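Local atomic coordinates of MATE family efflux transporter (Vibrio cholerae, PDB entry 6IDP), a protein that probably exports drugs and other toxic compounds from the bacterial cell as a proton-dependent multidrug transporter of the MATE family. Residues A[13-18]-A[289-293]; A[21-26]-A[281-285]; A[268-272]-A[349-353]; A[313-318]-A[364-369]. All coordinates share one frame. Residues are numbered along the deposited sequence.

Contact 1 of 4, residues A[13-18]-A[289-293]; sequences QLFQMT and SLPPM. With OLC ((2R)-2,3-dihydroxypropyl (9Z)-octadec-9-enoate), chain Q; OLC ((2R)-2,3-dihydroxypropyl (9Z)-octadec-9-enoate), chain P; OLC ((2R)-2,3-dihydroxypropyl (9Z)-octadec-9-enoate), chain M.
A serine and a methionine one helical turn apart can between them seat one transmembrane helix on another. Residues 13-18 and 289-293 are both helical, and their local axes come within 9.7 Å at 127° between N-to-C directions. The CA atoms come closest at Thr-18 and Ser-289, 5.3 Å apart, with Leu-14 and Leu-290 next at 7.0 Å. Ser-289 OG (chi1 p) and Thr-18 OG1 share a hydrogen bond between hydroxyls at 2.7 Å. The threonine hydroxyl (chi1 m) is itself turned back on its helix, donating to Leu-14 O at 2.7 Å. Ser-289 CB also rests 3.5 Å from Met-17 O. Leu-290 (t, p) meets Leu-14, likewise t and p, through the two CD1 atoms, 4.2 Å apart. In the two-lobed MATE fold helix 5-39 belongs to the N-terminal lobe and helix 281-299 to the C-terminal lobe, so these residues join the halves. Pro-291 and Pro-292 then kink the second helix, since neither nitrogen can bond to the preceding turn. Met-293 (m, t, p) reaches back across: its SD lies 3.9 Å from Leu-14 CD1 and 4.0 Å from Met-17 CG, and its CE is 3.9 Å from Gln-13 CB. Phe-15 points away into bound monoolein, with C13 of the chain Q lipid over a ring face, 3.6 Å from Phe-15 CD1.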
loop_
_atom_site.group_PDB
_atom_site.type_symbol
_atom_site.label_atom_id
_atom_site.label_comp_id
_atom_site.label_asym_id
_atom_site.label_seq_id
_atom_site.Cartn_x
_atom_site.Cartn_y
_atom_site.Cartn_z
ATOM N N GLN A 13 -11.681 13.859 -14.104
ATOM C CA GLN A 13 -11.992 13.690 -12.689
ATOM C C GLN A 13 -11.002 12.723 -12.047
ATOM O O GLN A 13 -10.506 12.969 -10.949
ATOM C CB GLN A 13 -13.431 13.194 -12.497
ATOM C CG GLN A 13 -14.507 14.229 -12.809
ATOM C CD GLN A 13 -15.912 13.644 -12.785
ATOM O OE1 GLN A 13 -16.158 12.614 -12.158
ATOM N NE2 GLN A 13 -16.837 14.301 -13.472
ATOM N N LEU A 14 -10.710 11.629 -12.744
ATOM C CA LEU A 14 -9.759 10.644 -12.242
ATOM C C LEU A 14 -8.366 11.253 -12.111
ATOM O O LEU A 14 -7.663 10.995 -11.136
ATOM C CB LEU A 14 -9.719 9.411 -13.151
ATOM C CG LEU A 14 -8.702 8.325 -12.782
ATOM C CD1 LEU A 14 -9.003 7.722 -11.416
ATOM C CD2 LEU A 14 -8.646 7.242 -13.853
ATOM N N PHE A 15 -7.976 12.070 -13.085
ATOM C CA PHE A 15 -6.673 12.730 -13.041
ATOM C C PHE A 15 -6.552 13.657 -11.834
ATOM O O PHE A 15 -5.551 13.624 -11.119
ATOM C CB PHE A 15 -6.412 13.518 -14.329
ATOM C CG PHE A 15 -5.169 14.359 -14.275
ATOM C CD1 PHE A 15 -3.916 13.776 -14.375
ATOM C CD2 PHE A 15 -5.250 15.734 -14.117
ATOM C CE1 PHE A 15 -2.766 14.549 -14.322
ATOM C CE2 PHE A 15 -4.103 16.511 -14.062
ATOM C CZ PHE A 15 -2.861 15.916 -14.165
ATOM N N GLN A 16 -7.572 14.481 -11.611
ATOM C CA GLN A 16 -7.552 15.430 -10.499
ATOM C C GLN A 16 -7.598 14.725 -9.148
ATOM O O GLN A 16 -7.077 15.236 -8.163
ATOM C CB GLN A 16 -8.713 16.423 -10.609
ATOM C CG GLN A 16 -8.561 17.439 -11.733
ATOM C CD GLN A 16 -7.343 18.334 -11.559
ATOM O OE1 GLN A 16 -6.958 18.672 -10.439
ATOM N NE2 GLN A 16 -6.731 18.722 -12.673
ATOM N N MET A 17 -8.226 13.555 -9.105
ATOM C CA MET A 17 -8.270 12.768 -7.880
ATOM C C MET A 17 -6.948 12.050 -7.621
ATOM O O MET A 17 -6.561 11.850 -6.472
ATOM C CB MET A 17 -9.407 11.746 -7.939
ATOM C CG MET A 17 -10.799 12.334 -7.767
ATOM S SD MET A 17 -11.215 12.682 -6.049
ATOM C CE MET A 17 -11.203 11.030 -5.352
ATOM N N THR A 18 -6.259 11.671 -8.694
ATOM C CA THR A 18 -5.108 10.783 -8.577
ATOM C C THR A 18 -3.778 11.501 -8.336
ATOM O O THR A 18 -2.990 11.068 -7.495
ATOM C CB THR A 18 -4.966 9.893 -9.833
ATOM O OG1 THR A 18 -6.148 9.097 -9.985
ATOM C CG2 THR A 18 -3.761 8.974 -9.710
ATOM N N SER A 289 -7.275 6.517 -5.233
ATOM C CA SER A 289 -8.154 7.562 -5.751
ATOM C C SER A 289 -9.398 6.986 -6.423
ATOM O O SER A 289 -10.484 7.553 -6.328
ATOM C CB SER A 289 -7.397 8.459 -6.733
ATOM O OG SER A 289 -6.853 7.705 -7.802
ATOM N N LEU A 290 -9.231 5.853 -7.095
ATOM C CA LEU A 290 -10.321 5.223 -7.835
ATOM C C LEU A 290 -11.427 4.592 -6.962
ATOM O O LEU A 290 -12.607 4.766 -7.268
ATOM C CB LEU A 290 -9.751 4.168 -8.791
ATOM C CG LEU A 290 -10.716 3.464 -9.743
ATOM C CD1 LEU A 290 -11.461 4.481 -10.587
ATOM C CD2 LEU A 290 -9.960 2.478 -10.622
ATOM N N PRO A 291 -11.065 3.854 -5.888
ATOM C CA PRO A 291 -12.148 3.245 -5.098
ATOM C C PRO A 291 -13.224 4.198 -4.531
ATOM O O PRO A 291 -14.383 3.794 -4.525
ATOM C CB PRO A 291 -11.394 2.559 -3.953
ATOM C CG PRO A 291 -10.076 2.214 -4.544
ATOM C CD PRO A 291 -9.740 3.377 -5.439
ATOM N N PRO A 292 -12.863 5.410 -4.059
ATOM C CA PRO A 292 -13.956 6.277 -3.597
ATOM C C PRO A 292 -14.901 6.681 -4.721
ATOM O O PRO A 292 -16.106 6.778 -4.500
ATOM C CB PRO A 292 -13.231 7.512 -3.056
ATOM C CG PRO A 292 -11.836 7.086 -2.817
ATOM C CD PRO A 292 -11.543 6.021 -3.818
ATOM N N MET A 293 -14.351 6.925 -5.906
ATOM C CA MET A 293 -15.164 7.273 -7.066
ATOM C C MET A 293 -16.118 6.132 -7.408
ATOM O O MET A 293 -17.305 6.353 -7.634
ATOM C CB MET A 293 -14.275 7.604 -8.271
ATOM C CG MET A 293 -13.260 8.709 -8.018
ATOM S SD MET A 293 -12.163 9.004 -9.428
ATOM C CE MET A 293 -13.274 9.829 -10.570
HETATM C C18 OLC Q . 1.078 11.002 -17.716
HETATM C C10 OLC Q . -5.521 17.093 -17.976
HETATM C C9 OLC Q . -6.542 17.946 -18.193
HETATM C C17 OLC Q . 0.208 12.109 -17.159
HETATM C C11 OLC Q . -4.518 16.822 -19.077
HETATM C C16 OLC Q . -1.083 12.203 -17.946
HETATM C C12 OLC Q . -3.360 16.001 -18.547
HETATM C C15 OLC Q . -1.767 13.515 -17.622
HETATM C C13 OLC Q . -3.880 14.801 -17.783
HETATM C C14 OLC Q . -3.157 13.543 -18.220
HETATM C C18 OLC P . -1.299 11.096 -12.277
HETATM C C10 OLC P . -5.718 10.378 -18.153
HETATM C C9 OLC P . -5.907 11.339 -19.084
HETATM C C17 OLC P . -1.290 10.220 -13.512
HETATM C C11 OLC P . -6.524 10.374 -16.870
HETATM C C8 OLC P . -6.931 12.436 -18.874
HETATM C C16 OLC P . -2.629 10.312 -14.213
HETATM C C12 OLC P . -6.360 9.052 -16.148
HETATM C C7 OLC P . -6.610 13.618 -19.765
HETATM C C15 OLC P . -3.636 9.430 -13.510
HETATM C C13 OLC P . -4.984 8.958 -15.524
HETATM C C6 OLC P . -7.552 13.657 -20.949
HETATM C C14 OLC P . -4.991 9.605 -14.157
HETATM C C5 OLC P . -8.915 14.139 -20.504
HETATM C C18 OLC M . 1.770 14.866 -12.879
HETATM C C10 OLC M . -4.074 21.354 -10.830
HETATM C C17 OLC M . 0.829 15.605 -11.951
HETATM C C11 OLC M . -3.718 20.701 -12.147
HETATM C C16 OLC M . 0.687 17.040 -12.411
HETATM C C12 OLC M . -2.856 19.481 -11.898
HETATM C C15 OLC M . -0.336 17.756 -11.554
HETATM C C13 OLC M . -1.549 19.906 -11.267
HETATM C C14 OLC M . -0.393 19.214 -11.956
#

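Contact 2 of 4, residues A[21-26]-A[281-285]; sequences MLFGVL and VAVLA. With OLC ((2R)-2,3-dihydroxypropyl (9Z)-octadec-9-enoate), chain N.
Where helices of the two MATE lobes meet, small and branched aliphatic side chains permit close packing, and the crossing of residues 21-26 with 281-285 illustrates this. The first segment lies within helix 5-39 of the N-terminal lobe and the second forms the opening turn of helix 281-299 in the C-terminal lobe. Both are regular helix, held by bonds such as Val-25 N to Met-21 O and Ala-285 N to Val-281 O, each 3.0 Å. Their local axes approach to 8.8 Å at 118°, with Leu-22 CA and Ala-285 CA 5.0 Å apart. The backbones are closest at the alanine: Ala-285 CB sits 3.6 Å from Leu-22 N and 3.9 Å from Met-21 C, a methyl group nestled against main chain. Purely apolar side-chain contacts surround it. Ala-285 CB is 4.0 Å from Met-21 CB, although the methionine, m at all three chi angles, then leads its end away. Leu-22 (t, p) puts CD1 3.8 Å from Val-281 CG1. Val-25 (chi1 t) uses its two methyls differently, CG1 lying 3.8 Å from Val-281 CG2 and CG2 4.1 Å from Leu-284 CD1. Leu-26 adds a looser touch, its CD2 4.3 Å from Val-281 CG2. Lipid borders the contact too, for Val-281, with chi1 p, presents CG1 at 3.6 Å from C13 of the chain N monoolein.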
loop_
_atom_site.group_PDB
_atom_site.type_symbol
_atom_site.label_atom_id
_atom_site.label_comp_id
_atom_site.label_asym_id
_atom_site.label_seq_id
_atom_site.Cartn_x
_atom_site.Cartn_y
_atom_site.Cartn_z
ATOM N N MET A 21 -2.456 12.080 -4.833
ATOM C CA MET A 21 -2.039 10.847 -4.177
ATOM C C MET A 21 -0.682 10.405 -4.710
ATOM O O MET A 21 0.103 9.788 -3.995
ATOM C CB MET A 21 -3.079 9.740 -4.373
ATOM C CG MET A 21 -4.407 10.006 -3.675
ATOM S SD MET A 21 -4.224 10.506 -1.950
ATOM C CE MET A 21 -3.432 9.069 -1.238
ATOM N N LEU A 22 -0.416 10.727 -5.972
ATOM C CA LEU A 22 0.890 10.477 -6.564
ATOM C C LEU A 22 1.966 11.271 -5.834
ATOM O O LEU A 22 2.993 10.721 -5.434
ATOM C CB LEU A 22 0.888 10.837 -8.051
ATOM C CG LEU A 22 2.216 10.657 -8.788
ATOM C CD1 LEU A 22 2.638 9.198 -8.770
ATOM C CD2 LEU A 22 2.119 11.176 -10.215
ATOM N N PHE A 23 1.718 12.565 -5.658
ATOM C CA PHE A 23 2.671 13.447 -4.992
ATOM C C PHE A 23 2.825 13.073 -3.524
ATOM O O PHE A 23 3.915 13.169 -2.964
ATOM C CB PHE A 23 2.243 14.914 -5.115
ATOM C CG PHE A 23 2.513 15.521 -6.466
ATOM C CD1 PHE A 23 2.934 14.737 -7.530
ATOM C CD2 PHE A 23 2.356 16.883 -6.667
ATOM C CE1 PHE A 23 3.181 15.301 -8.771
ATOM C CE2 PHE A 23 2.605 17.452 -7.905
ATOM C CZ PHE A 23 3.018 16.658 -8.957
ATOM N N GLY A 24 1.727 12.648 -2.908
ATOM C CA GLY A 24 1.749 12.211 -1.525
ATOM C C GLY A 24 2.671 11.023 -1.325
ATOM O O GLY A 24 3.516 11.026 -0.432
ATOM N N VAL A 25 2.503 10.008 -2.165
ATOM C CA VAL A 25 3.334 8.811 -2.110
ATOM C C VAL A 25 4.795 9.137 -2.429
ATOM O O VAL A 25 5.706 8.664 -1.751
ATOM C CB VAL A 25 2.815 7.731 -3.081
ATOM C CG1 VAL A 25 3.797 6.573 -3.181
ATOM C CG2 VAL A 25 1.455 7.235 -2.631
ATOM N N LEU A 26 5.006 9.959 -3.455
ATOM C CA LEU A 26 6.347 10.374 -3.861
ATOM C C LEU A 26 7.074 11.153 -2.768
ATOM O O LEU A 26 8.263 10.938 -2.530
ATOM C CB LEU A 26 6.282 11.218 -5.135
ATOM C CG LEU A 26 6.082 10.464 -6.449
ATOM C CD1 LEU A 26 5.844 11.436 -7.592
ATOM C CD2 LEU A 26 7.282 9.582 -6.742
ATOM N N VAL A 281 4.192 3.496 -9.386
ATOM C CA VAL A 281 3.738 4.464 -8.396
ATOM C C VAL A 281 2.443 5.161 -8.831
ATOM O O VAL A 281 1.627 5.533 -7.990
ATOM C CB VAL A 281 4.839 5.520 -8.093
ATOM C CG1 VAL A 281 5.095 6.411 -9.298
ATOM C CG2 VAL A 281 4.467 6.348 -6.870
ATOM N N ALA A 282 2.237 5.315 -10.135
ATOM C CA ALA A 282 1.011 5.942 -10.621
ATOM C C ALA A 282 -0.173 4.997 -10.453
ATOM O O ALA A 282 -1.289 5.432 -10.155
ATOM C CB ALA A 282 1.154 6.357 -12.073
ATOM N N VAL A 283 0.071 3.705 -10.652
ATOM C CA VAL A 283 -0.968 2.707 -10.453
ATOM C C VAL A 283 -1.315 2.642 -8.969
ATOM O O VAL A 283 -2.490 2.566 -8.594
ATOM C CB VAL A 283 -0.537 1.321 -10.963
ATOM C CG1 VAL A 283 -1.642 0.304 -10.740
ATOM C CG2 VAL A 283 -0.175 1.391 -12.437
ATOM N N LEU A 284 -0.282 2.697 -8.131
ATOM C CA LEU A 284 -0.451 2.700 -6.682
ATOM C C LEU A 284 -1.326 3.873 -6.233
ATOM O O LEU A 284 -2.237 3.702 -5.422
ATOM C CB LEU A 284 0.914 2.753 -5.994
ATOM C CG LEU A 284 1.019 2.245 -4.553
ATOM C CD1 LEU A 284 0.713 3.340 -3.534
ATOM C CD2 LEU A 284 0.124 1.026 -4.338
ATOM N N ALA A 285 -1.051 5.057 -6.769
ATOM C CA ALA A 285 -1.849 6.242 -6.470
ATOM C C ALA A 285 -3.308 6.040 -6.870
ATOM O O ALA A 285 -4.221 6.488 -6.174
ATOM C CB ALA A 285 -1.272 7.463 -7.177
HETATM C C18 OLC N . 10.891 4.894 -14.023
HETATM C C17 OLC N . 9.387 5.009 -13.919
HETATM C C16 OLC N . 9.029 6.309 -13.232
HETATM C C12 OLC N . 5.405 9.267 -11.706
HETATM C C15 OLC N . 7.524 6.441 -13.133
HETATM C C13 OLC N . 5.722 8.011 -12.487
HETATM C C14 OLC N . 7.179 7.652 -12.290
#

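Contact 3 of 4, residues A[268-272]-A[349-353]; sequences AWALG and LNLHL
Glycine on a helix face lets a partner side chain lie directly on the main chain, as His-352 does on Gly-272. Segments 268-272 and 349-353 are helical and run in broadly the same direction, their local axes 9.4 Å apart at closest and crossing at -36°. Ala-268 CA and Leu-349 CA set the register, 5.1 Å apart. His-352 takes chi1 t with chi2 near 96°, which lays a face of its imidazole over Gly-272: the glycine CA stands 3.8 Å from the ring centroid, 25° off the normal, as a CH-pi contact. A side chain on Gly-272 would collide with this ring. Gly-272 O and His-352 NE2 are 3.3 Å apart. Trp-269, with chi1 t and chi2 near -96°, starts away from the partner helix but swings its indole back, and the edge of His-352 meets the face of its six-membered ring in an offset edge-to-face pair, centroids 5.8 Å apart and planes at 83°. Leu-349 (t, p) directs CD1 to 3.7 Å from Gly-272 N, while its CD2 is 4.0 Å from the CB of Leu-271 (m, t). Within the C-terminal lobe of the MATE fold, the contact joins helix 263-279 to helix 343-355; Phe-411 of helix 379-435 touches both Trp-269 and His-352, and Met-339 of helix 332-339 covers Leu-271 and Leu-349.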
loop_
_atom_site.group_PDB
_atom_site.type_symbol
_atom_site.label_atom_id
_atom_site.label_comp_id
_atom_site.label_asym_id
_atom_site.label_seq_id
_atom_site.Cartn_x
_atom_site.Cartn_y
_atom_site.Cartn_z
ATOM N N ALA A 268 20.606 -7.997 -6.851
ATOM C CA ALA A 268 20.029 -7.497 -8.090
ATOM C C ALA A 268 18.507 -7.503 -8.021
ATOM O O ALA A 268 17.849 -6.598 -8.538
ATOM C CB ALA A 268 20.509 -8.321 -9.271
ATOM N N TRP A 269 17.950 -8.523 -7.379
ATOM C CA TRP A 269 16.505 -8.636 -7.240
ATOM C C TRP A 269 15.953 -7.537 -6.337
ATOM O O TRP A 269 14.863 -7.015 -6.576
ATOM C CB TRP A 269 16.124 -10.010 -6.691
ATOM C CG TRP A 269 14.646 -10.201 -6.557
ATOM C CD1 TRP A 269 13.891 -10.012 -5.433
ATOM C CD2 TRP A 269 13.740 -10.621 -7.583
ATOM N NE1 TRP A 269 12.572 -10.289 -5.698
ATOM C CE2 TRP A 269 12.452 -10.665 -7.010
ATOM C CE3 TRP A 269 13.891 -10.964 -8.930
ATOM C CZ2 TRP A 269 11.323 -11.037 -7.741
ATOM C CZ3 TRP A 269 12.769 -11.332 -9.650
ATOM C CH2 TRP A 269 11.503 -11.366 -9.055
ATOM N N ALA A 270 16.709 -7.191 -5.300
ATOM C CA ALA A 270 16.301 -6.124 -4.396
ATOM C C ALA A 270 16.202 -4.801 -5.148
ATOM O O ALA A 270 15.220 -4.073 -5.009
ATOM C CB ALA A 270 17.269 -6.009 -3.226
ATOM N N LEU A 271 17.215 -4.499 -5.954
ATOM C CA LEU A 271 17.197 -3.290 -6.770
ATOM C C LEU A 271 16.092 -3.359 -7.826
ATOM O O LEU A 271 15.423 -2.362 -8.098
ATOM C CB LEU A 271 18.558 -3.067 -7.430
ATOM C CG LEU A 271 19.699 -2.705 -6.472
ATOM C CD1 LEU A 271 21.045 -2.765 -7.176
ATOM C CD2 LEU A 271 19.473 -1.330 -5.861
ATOM N N GLY A 272 15.901 -4.541 -8.408
ATOM C CA GLY A 272 14.871 -4.743 -9.411
ATOM C C GLY A 272 13.464 -4.548 -8.870
ATOM O O GLY A 272 12.606 -3.968 -9.543
ATOM N N LEU A 349 20.936 -7.204 -13.015
ATOM C CA LEU A 349 19.906 -6.173 -12.963
ATOM C C LEU A 349 19.555 -5.681 -14.367
ATOM O O LEU A 349 18.391 -5.414 -14.663
ATOM C CB LEU A 349 20.362 -5.007 -12.082
ATOM C CG LEU A 349 19.430 -3.799 -11.980
ATOM C CD1 LEU A 349 18.056 -4.199 -11.441
ATOM C CD2 LEU A 349 20.060 -2.718 -11.111
ATOM N N ASN A 350 20.567 -5.566 -15.224
ATOM C CA ASN A 350 20.370 -5.202 -16.628
ATOM C C ASN A 350 19.375 -6.149 -17.298
ATOM O O ASN A 350 18.517 -5.723 -18.075
ATOM C CB ASN A 350 21.710 -5.222 -17.372
ATOM C CG ASN A 350 21.659 -4.508 -18.713
ATOM O OD1 ASN A 350 20.587 -4.280 -19.280
ATOM N ND2 ASN A 350 22.831 -4.157 -19.234
ATOM N N LEU A 351 19.488 -7.436 -16.980
ATOM C CA LEU A 351 18.582 -8.442 -17.518
ATOM C C LEU A 351 17.164 -8.259 -16.984
ATOM O O LEU A 351 16.192 -8.398 -17.722
ATOM C CB LEU A 351 19.086 -9.845 -17.185
ATOM C CG LEU A 351 18.334 -10.981 -17.878
ATOM C CD1 LEU A 351 18.446 -10.842 -19.387
ATOM C CD2 LEU A 351 18.862 -12.326 -17.422
ATOM N N HIS A 352 17.053 -7.952 -15.697
ATOM C CA HIS A 352 15.753 -7.746 -15.073
ATOM C C HIS A 352 15.003 -6.601 -15.744
ATOM O O HIS A 352 13.801 -6.688 -15.988
ATOM C CB HIS A 352 15.917 -7.467 -13.577
ATOM C CG HIS A 352 14.647 -7.068 -12.893
ATOM N ND1 HIS A 352 13.848 -7.969 -12.225
ATOM C CD2 HIS A 352 14.041 -5.861 -12.774
ATOM C CE1 HIS A 352 12.800 -7.334 -11.723
ATOM N NE2 HIS A 352 12.894 -6.060 -12.041
ATOM N N LEU A 353 15.731 -5.534 -16.057
ATOM C CA LEU A 353 15.134 -4.307 -16.569
ATOM C C LEU A 353 14.625 -4.410 -18.008
ATOM O O LEU A 353 13.887 -3.535 -18.463
ATOM C CB LEU A 353 16.143 -3.160 -16.468
ATOM C CG LEU A 353 16.517 -2.737 -15.049
ATOM C CD1 LEU A 353 17.467 -1.549 -15.077
ATOM C CD2 LEU A 353 15.263 -2.413 -14.246
#

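Contact 4 of 4, residues A[313-318]-A[364-369]; sequences ACQFVL and GICMLM. With OLC ((2R)-2,3-dihydroxypropyl (9Z)-octadec-9-enoate), chain P.
Antiparallel neighbours in a transmembrane bundle commonly interlock through apolar side chains alone, and the pairing of residues 313-318 with 364-369 inside the C-terminal lobe follows that pattern. The two helical segments run at 153° to each other, with local axes 9.9 Å apart at closest. Cys-314 pairs with Ile-365 and Val-317 with Gly-364, both with CA atoms 6.4 Å apart. Cys-314, chi1 m, meets three side chains: its SG lies 3.6 Å from Met-369 CE, 3.7 Å from Ile-365 CD1 and 4.1 Å from Leu-368 CD2. Val-317, chi1 t, points toward the partner helix, its CG1 4.0 Å from Gly-364 C and its CG2 3.9 Å from Leu-368 CD2. A side chain at Gly-364 would strike Val-317 CG1. These segments belong to helices 303-330 and 360-375, which the short helices 332-339 and 343-355 separate in sequence, all part of the second six-helix repeat that builds the MATE fold. Leu-368, whose chi1 of -135° lies between wells, packs CD2 at 3.7 Å from Ala-313 CB, and Leu-318 (m, t) brings CD2 to 3.8 Å from CG1 of Ile-365 (m, m). Phe-316 takes its ring elsewhere: C13 of the chain P monoolein lies over one face, 3.6 Å from Phe-316 CD1, and Phe-320 stacks with the same residue.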
loop_
_atom_site.group_PDB
_atom_site.type_symbol
_atom_site.label_atom_id
_atom_site.label_comp_id
_atom_site.label_asym_id
_atom_site.label_seq_id
_atom_site.Cartn_x
_atom_site.Cartn_y
_atom_site.Cartn_z
ATOM N N ALA A 313 -9.359 3.887 -16.668
ATOM C CA ALA A 313 -8.251 3.581 -15.771
ATOM C C ALA A 313 -7.353 2.483 -16.335
ATOM O O ALA A 313 -6.127 2.574 -16.256
ATOM C CB ALA A 313 -8.778 3.177 -14.402
ATOM N N CYS A 314 -7.965 1.444 -16.895
ATOM C CA CYS A 314 -7.206 0.335 -17.465
ATOM C C CYS A 314 -6.417 0.776 -18.692
ATOM O O CYS A 314 -5.289 0.330 -18.900
ATOM C CB CYS A 314 -8.133 -0.828 -17.826
ATOM S SG CYS A 314 -8.749 -1.759 -16.406
ATOM N N GLN A 315 -7.013 1.648 -19.500
ATOM C CA GLN A 315 -6.336 2.174 -20.680
ATOM C C GLN A 315 -5.083 2.946 -20.295
ATOM O O GLN A 315 -4.028 2.768 -20.906
ATOM C CB GLN A 315 -7.269 3.074 -21.489
ATOM C CG GLN A 315 -8.357 2.328 -22.233
ATOM C CD GLN A 315 -9.378 3.262 -22.848
ATOM O OE1 GLN A 315 -9.058 4.391 -23.221
ATOM N NE2 GLN A 315 -10.617 2.798 -22.949
ATOM N N PHE A 316 -5.199 3.801 -19.284
ATOM C CA PHE A 316 -4.051 4.568 -18.826
ATOM C C PHE A 316 -2.937 3.645 -18.341
ATOM O O PHE A 316 -1.789 3.787 -18.751
ATOM C CB PHE A 316 -4.440 5.542 -17.711
ATOM C CG PHE A 316 -3.259 6.188 -17.041
ATOM C CD1 PHE A 316 -2.620 7.272 -17.623
ATOM C CD2 PHE A 316 -2.778 5.703 -15.838
ATOM C CE1 PHE A 316 -1.525 7.861 -17.011
ATOM C CE2 PHE A 316 -1.680 6.289 -15.219
ATOM C CZ PHE A 316 -1.056 7.369 -15.808
ATOM N N VAL A 317 -3.287 2.700 -17.472
ATOM C CA VAL A 317 -2.311 1.788 -16.887
ATOM C C VAL A 317 -1.534 1.014 -17.950
ATOM O O VAL A 317 -0.306 0.956 -17.910
ATOM C CB VAL A 317 -2.986 0.792 -15.926
ATOM C CG1 VAL A 317 -2.024 -0.326 -15.552
ATOM C CG2 VAL A 317 -3.478 1.516 -14.682
ATOM N N LEU A 318 -2.252 0.432 -18.906
ATOM C CA LEU A 318 -1.618 -0.308 -19.992
ATOM C C LEU A 318 -0.704 0.583 -20.829
ATOM O O LEU A 318 0.430 0.212 -21.127
ATOM C CB LEU A 318 -2.679 -0.953 -20.885
ATOM C CG LEU A 318 -3.440 -2.091 -20.211
ATOM C CD1 LEU A 318 -4.477 -2.681 -21.149
ATOM C CD2 LEU A 318 -2.458 -3.152 -19.744
ATOM N N GLY A 364 -0.293 -4.083 -13.018
ATOM C CA GLY A 364 -1.061 -2.909 -12.650
ATOM C C GLY A 364 -2.557 -3.134 -12.795
ATOM O O GLY A 364 -3.339 -2.650 -11.976
ATOM N N ILE A 365 -2.954 -3.866 -13.835
ATOM C CA ILE A 365 -4.358 -4.215 -14.038
ATOM C C ILE A 365 -4.862 -5.065 -12.875
ATOM O O ILE A 365 -5.960 -4.847 -12.357
ATOM C CB ILE A 365 -4.577 -4.978 -15.359
ATOM C CG1 ILE A 365 -4.327 -4.061 -16.561
ATOM C CG2 ILE A 365 -5.989 -5.559 -15.418
ATOM C CD1 ILE A 365 -5.277 -2.872 -16.636
ATOM N N CYS A 366 -4.039 -6.027 -12.469
ATOM C CA CYS A 366 -4.358 -6.905 -11.351
ATOM C C CYS A 366 -4.543 -6.105 -10.063
ATOM O O CYS A 366 -5.485 -6.343 -9.303
ATOM C CB CYS A 366 -3.262 -7.957 -11.174
ATOM S SG CYS A 366 -3.655 -9.236 -9.963
ATOM N N MET A 367 -3.641 -5.156 -9.829
ATOM C CA MET A 367 -3.748 -4.254 -8.687
ATOM C C MET A 367 -5.034 -3.440 -8.761
ATOM O O MET A 367 -5.713 -3.233 -7.757
ATOM C CB MET A 367 -2.544 -3.314 -8.629
ATOM C CG MET A 367 -1.215 -4.013 -8.393
ATOM S SD MET A 367 0.204 -2.938 -8.715
ATOM C CE MET A 367 -0.096 -1.613 -7.551
ATOM N N LEU A 368 -5.354 -2.981 -9.964
ATOM C CA LEU A 368 -6.524 -2.147 -10.200
ATOM C C LEU A 368 -7.809 -2.920 -9.933
ATOM O O LEU A 368 -8.724 -2.421 -9.282
ATOM C CB LEU A 368 -6.514 -1.622 -11.637
ATOM C CG LEU A 368 -6.848 -0.150 -11.873
ATOM C CD1 LEU A 368 -5.868 0.747 -11.137
ATOM C CD2 LEU A 368 -6.834 0.149 -13.363
ATOM N N MET A 369 -7.861 -4.149 -10.435
ATOM C CA MET A 369 -9.046 -4.982 -10.299
ATOM C C MET A 369 -9.323 -5.345 -8.839
ATOM O O MET A 369 -10.484 -5.446 -8.438
ATOM C CB MET A 369 -8.906 -6.246 -11.150
ATOM C CG MET A 369 -8.877 -5.983 -12.653
ATOM S SD MET A 369 -10.372 -5.173 -13.265
ATOM C CE MET A 369 -9.836 -3.471 -13.430
HETATM C C18 OLC P . -1.299 11.096 -12.277
HETATM C C10 OLC P . -5.718 10.378 -18.153
HETATM C C9 OLC P . -5.907 11.339 -19.084
HETATM C C17 OLC P . -1.290 10.220 -13.512
HETATM C C11 OLC P . -6.524 10.374 -16.870
HETATM C C8 OLC P . -6.931 12.436 -18.874
HETATM C C16 OLC P . -2.629 10.312 -14.213
HETATM C C12 OLC P . -6.360 9.052 -16.148
HETATM C C7 OLC P . -6.610 13.618 -19.765
HETATM C C15 OLC P . -3.636 9.430 -13.510
HETATM C C13 OLC P . -4.984 8.958 -15.524
HETATM C C6 OLC P . -7.552 13.657 -20.949
HETATM C C14 OLC P . -4.991 9.605 -14.157
HETATM C C5 OLC P . -8.915 14.139 -20.504
#

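Contacts 1 and 2 use the same two helices, 5-39 and 281-299, with centres 12 Å apart, and contact 2 is nested within the long chain loop closed by contact 1. Together they form one continuous seam between the lobes, while contacts 3 and 4 lie inside the C-terminal lobe. Contact 4 comes later in the chain yet touches both members of the seam, through Leu-290 on Ala-313 and Val-283 on Val-317, its centre 13 and 14 Å from theirs. Contact 3 stands apart, its centre 22 to 32 Å from the others and its segments alternating with theirs along the chain. In a transporter thought to work by lobe rearrangement, seam and intralobe packing thus border directly on each other.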